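PDB 5K5D: ParB domain protein nuclease from Sulfolobus solfataricus, which probably takes part in segregating archaeal DNA as a ParB-type partition protein, and carries a ParB-like N-terminal domain. Local coordinates for residues T27-N32 with G102-L107. The protein carries 4 engineered substitutions. Residues are numbered along the deposited sequence; the frame is centred on the assembly and turned at random.
Sequences TMVPSN and GVRRQL. Engineered in segment 27-32: M28 (natural residue Leu). With CIT (citric acid), chain E.
N32 turns its CG between its own backbone N and carbonyl carbon (chi1 48°), while R104, with CG anti to the backbone N (chi1 -157°) and a chain bent at chi2 and chi3, brings NH2 to within 4.0 Å of N32 ND2. No hydrogen bond joins the two loops directly; a citrate oxygen does. N32 ND2 donates to CIT O2 at 3.1 Å, close to straight at 164°, and R104 NH2 reaches the same O2 at 2.7 Å from the edge of its group. ND2 also donates to P30 O at 2.9 Å, and OD1 bonds S34 OG, which fixes the amide's orientation. R104 NH1 donates a hydrogen bond to Q106 OE1 at 2.9 Å, from above the plane of the Q106 side-chain carbonyl. L107 CD1 sits over one guanidinium face, displaced toward its rim, and 3.6 Å from N32 ND2; the apolar pair is V29 CG1 with L107 CD2, at 4.1 Å. An alanine at N32 would probably leave CIT O2 one donor short and P30 O and S34 OG without their amide partner. The citrate, probably a crystallisation component, also bonds G62-R65 at the start of helix 63-71, consistent with a site able to accept an anion, where positive R104 would favour a carboxylate.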
loop_
_atom_site.group_PDB
_atom_site.type_symbol
_atom_site.label_atom_id
_atom_site.label_comp_id
_atom_site.label_asym_id
_atom_site.label_seq_id
_atom_site.Cartn_x
_atom_site.Cartn_y
_atom_site.Cartn_z
ATOM N N THR B 27 -11.127 -4.917 0.033
ATOM C CA THR B 27 -10.749 -3.653 0.646
ATOM C C THR B 27 -9.258 -3.359 0.549
ATOM O O THR B 27 -8.779 -2.402 1.149
ATOM C CB THR B 27 -11.165 -3.605 2.127
ATOM O OG1 THR B 27 -10.424 -4.585 2.868
ATOM C CG2 THR B 27 -12.662 -3.872 2.264
HETATM N N MSE B 28 -8.529 -4.173 -0.210
HETATM C CA MSE B 28 -7.093 -3.966 -0.401
HETATM C C MSE B 28 -6.776 -2.594 -0.985
HETATM O O MSE B 28 -5.952 -1.851 -0.443
HETATM C CB MSE B 28 -6.499 -5.048 -1.307
HETATM C CG MSE B 28 -6.100 -6.323 -0.582
HETATM SE SE MSE B 28 -4.804 -5.999 0.845
HETATM C CE MSE B 28 -3.585 -4.830 -0.113
ATOM N N VAL B 29 -7.427 -2.268 -2.097
ATOM C CA VAL B 29 -7.152 -1.022 -2.796
ATOM C C VAL B 29 -7.896 0.143 -2.165
ATOM O O VAL B 29 -9.114 0.078 -1.975
ATOM C CB VAL B 29 -7.500 -1.115 -4.294
ATOM C CG1 VAL B 29 -7.359 0.243 -4.953
ATOM C CG2 VAL B 29 -6.606 -2.148 -4.982
ATOM N N PRO B 30 -7.155 1.209 -1.820
ATOM C CA PRO B 30 -7.742 2.410 -1.218
ATOM C C PRO B 30 -8.817 3.002 -2.124
ATOM O O PRO B 30 -8.647 3.029 -3.345
ATOM C CB PRO B 30 -6.550 3.369 -1.117
ATOM C CG PRO B 30 -5.346 2.478 -1.083
ATOM C CD PRO B 30 -5.694 1.326 -1.980
ATOM N N SER B 31 -9.913 3.461 -1.528
ATOM C CA SER B 31 -11.007 4.054 -2.286
ATOM C C SER B 31 -10.516 5.244 -3.101
ATOM O O SER B 31 -9.713 6.043 -2.628
ATOM C CB SER B 31 -12.134 4.487 -1.349
ATOM O OG SER B 31 -11.665 5.426 -0.398
ATOM N N ASN B 32 -11.003 5.349 -4.331
ATOM C CA ASN B 32 -10.583 6.412 -5.230
ATOM C C ASN B 32 -11.744 6.933 -6.071
ATOM O O ASN B 32 -12.904 6.599 -5.814
ATOM C CB ASN B 32 -9.443 5.925 -6.125
ATOM C CG ASN B 32 -9.731 4.579 -6.748
ATOM O OD1 ASN B 32 -10.384 4.495 -7.785
ATOM N ND2 ASN B 32 -9.251 3.515 -6.113
ATOM N N GLY B 102 -0.755 -1.136 -8.744
ATOM C CA GLY B 102 0.373 -0.268 -8.442
ATOM C C GLY B 102 0.736 0.723 -9.536
ATOM O O GLY B 102 1.162 1.840 -9.247
ATOM N N VAL B 103 0.575 0.315 -10.792
ATOM C CA VAL B 103 0.894 1.173 -11.934
ATOM C C VAL B 103 -0.298 2.043 -12.345
ATOM O O VAL B 103 -0.148 3.006 -13.095
ATOM C CB VAL B 103 1.362 0.335 -13.150
ATOM C CG1 VAL B 103 1.532 1.213 -14.380
ATOM C CG2 VAL B 103 2.655 -0.386 -12.832
ATOM N N ARG B 104 -1.478 1.702 -11.837
ATOM C CA ARG B 104 -2.722 2.363 -12.231
ATOM C C ARG B 104 -2.683 3.886 -12.051
ATOM O O ARG B 104 -2.235 4.392 -11.024
ATOM C CB ARG B 104 -3.905 1.756 -11.473
ATOM C CG ARG B 104 -5.247 1.950 -12.150
ATOM C CD ARG B 104 -6.155 0.752 -11.924
ATOM N NE ARG B 104 -6.517 0.599 -10.521
ATOM C CZ ARG B 104 -7.670 1.004 -10.001
ATOM N NH1 ARG B 104 -8.577 1.584 -10.772
ATOM N NH2 ARG B 104 -7.918 0.828 -8.709
ATOM N N ARG B 105 -3.163 4.607 -13.059
ATOM C CA ARG B 105 -3.107 6.064 -13.056
ATOM C C ARG B 105 -4.253 6.692 -12.269
ATOM O O ARG B 105 -4.117 7.793 -11.736
ATOM C CB ARG B 105 -3.095 6.600 -14.488
ATOM C CG ARG B 105 -4.271 6.135 -15.327
ATOM C CD ARG B 105 -3.911 6.082 -16.804
ATOM N NE ARG B 105 -2.616 5.442 -17.030
ATOM C CZ ARG B 105 -2.366 4.152 -16.821
ATOM N NH1 ARG B 105 -3.321 3.348 -16.367
ATOM N NH2 ARG B 105 -1.154 3.666 -17.056
ATOM N N GLN B 106 -5.381 5.994 -12.191
ATOM C CA GLN B 106 -6.515 6.496 -11.424
ATOM C C GLN B 106 -6.155 6.659 -9.946
ATOM O O GLN B 106 -6.903 7.273 -9.184
ATOM C CB GLN B 106 -7.729 5.576 -11.570
ATOM C CG GLN B 106 -8.160 5.321 -13.000
ATOM C CD GLN B 106 -7.813 3.919 -13.464
ATOM O OE1 GLN B 106 -8.610 2.990 -13.316
ATOM N NE2 GLN B 106 -6.618 3.760 -14.025
ATOM N N LEU B 107 -5.011 6.109 -9.547
ATOM C CA LEU B 107 -4.565 6.193 -8.158
ATOM C C LEU B 107 -3.433 7.208 -7.980
ATOM O O LEU B 107 -2.396 7.113 -8.639
ATOM C CB LEU B 107 -4.119 4.817 -7.652
ATOM C CG LEU B 107 -5.195 3.815 -7.222
ATOM C CD1 LEU B 107 -6.330 3.749 -8.230
ATOM C CD2 LEU B 107 -4.581 2.435 -7.006
HETATM C C1 CIT E . -10.862 -0.054 -8.031
HETATM O O1 CIT E . -12.089 0.027 -8.242
HETATM O O2 CIT E . -10.308 0.837 -7.355
HETATM C C2 CIT E . -10.054 -1.205 -8.586
HETATM C C3 CIT E . -10.788 -2.540 -8.513
HETATM O O7 CIT E . -11.696 -2.566 -7.375
HETATM C C4 CIT E . -9.758 -3.660 -8.451
HETATM C C5 CIT E . -9.703 -4.314 -7.093
HETATM O O3 CIT E . -8.858 -3.943 -6.247
HETATM O O4 CIT E . -10.494 -5.250 -6.823
HETATM C C6 CIT E . -11.561 -2.766 -9.799
HETATM O O5 CIT E . -12.735 -3.195 -9.784
HETATM O O6 CIT E . -11.016 -2.534 -10.894
#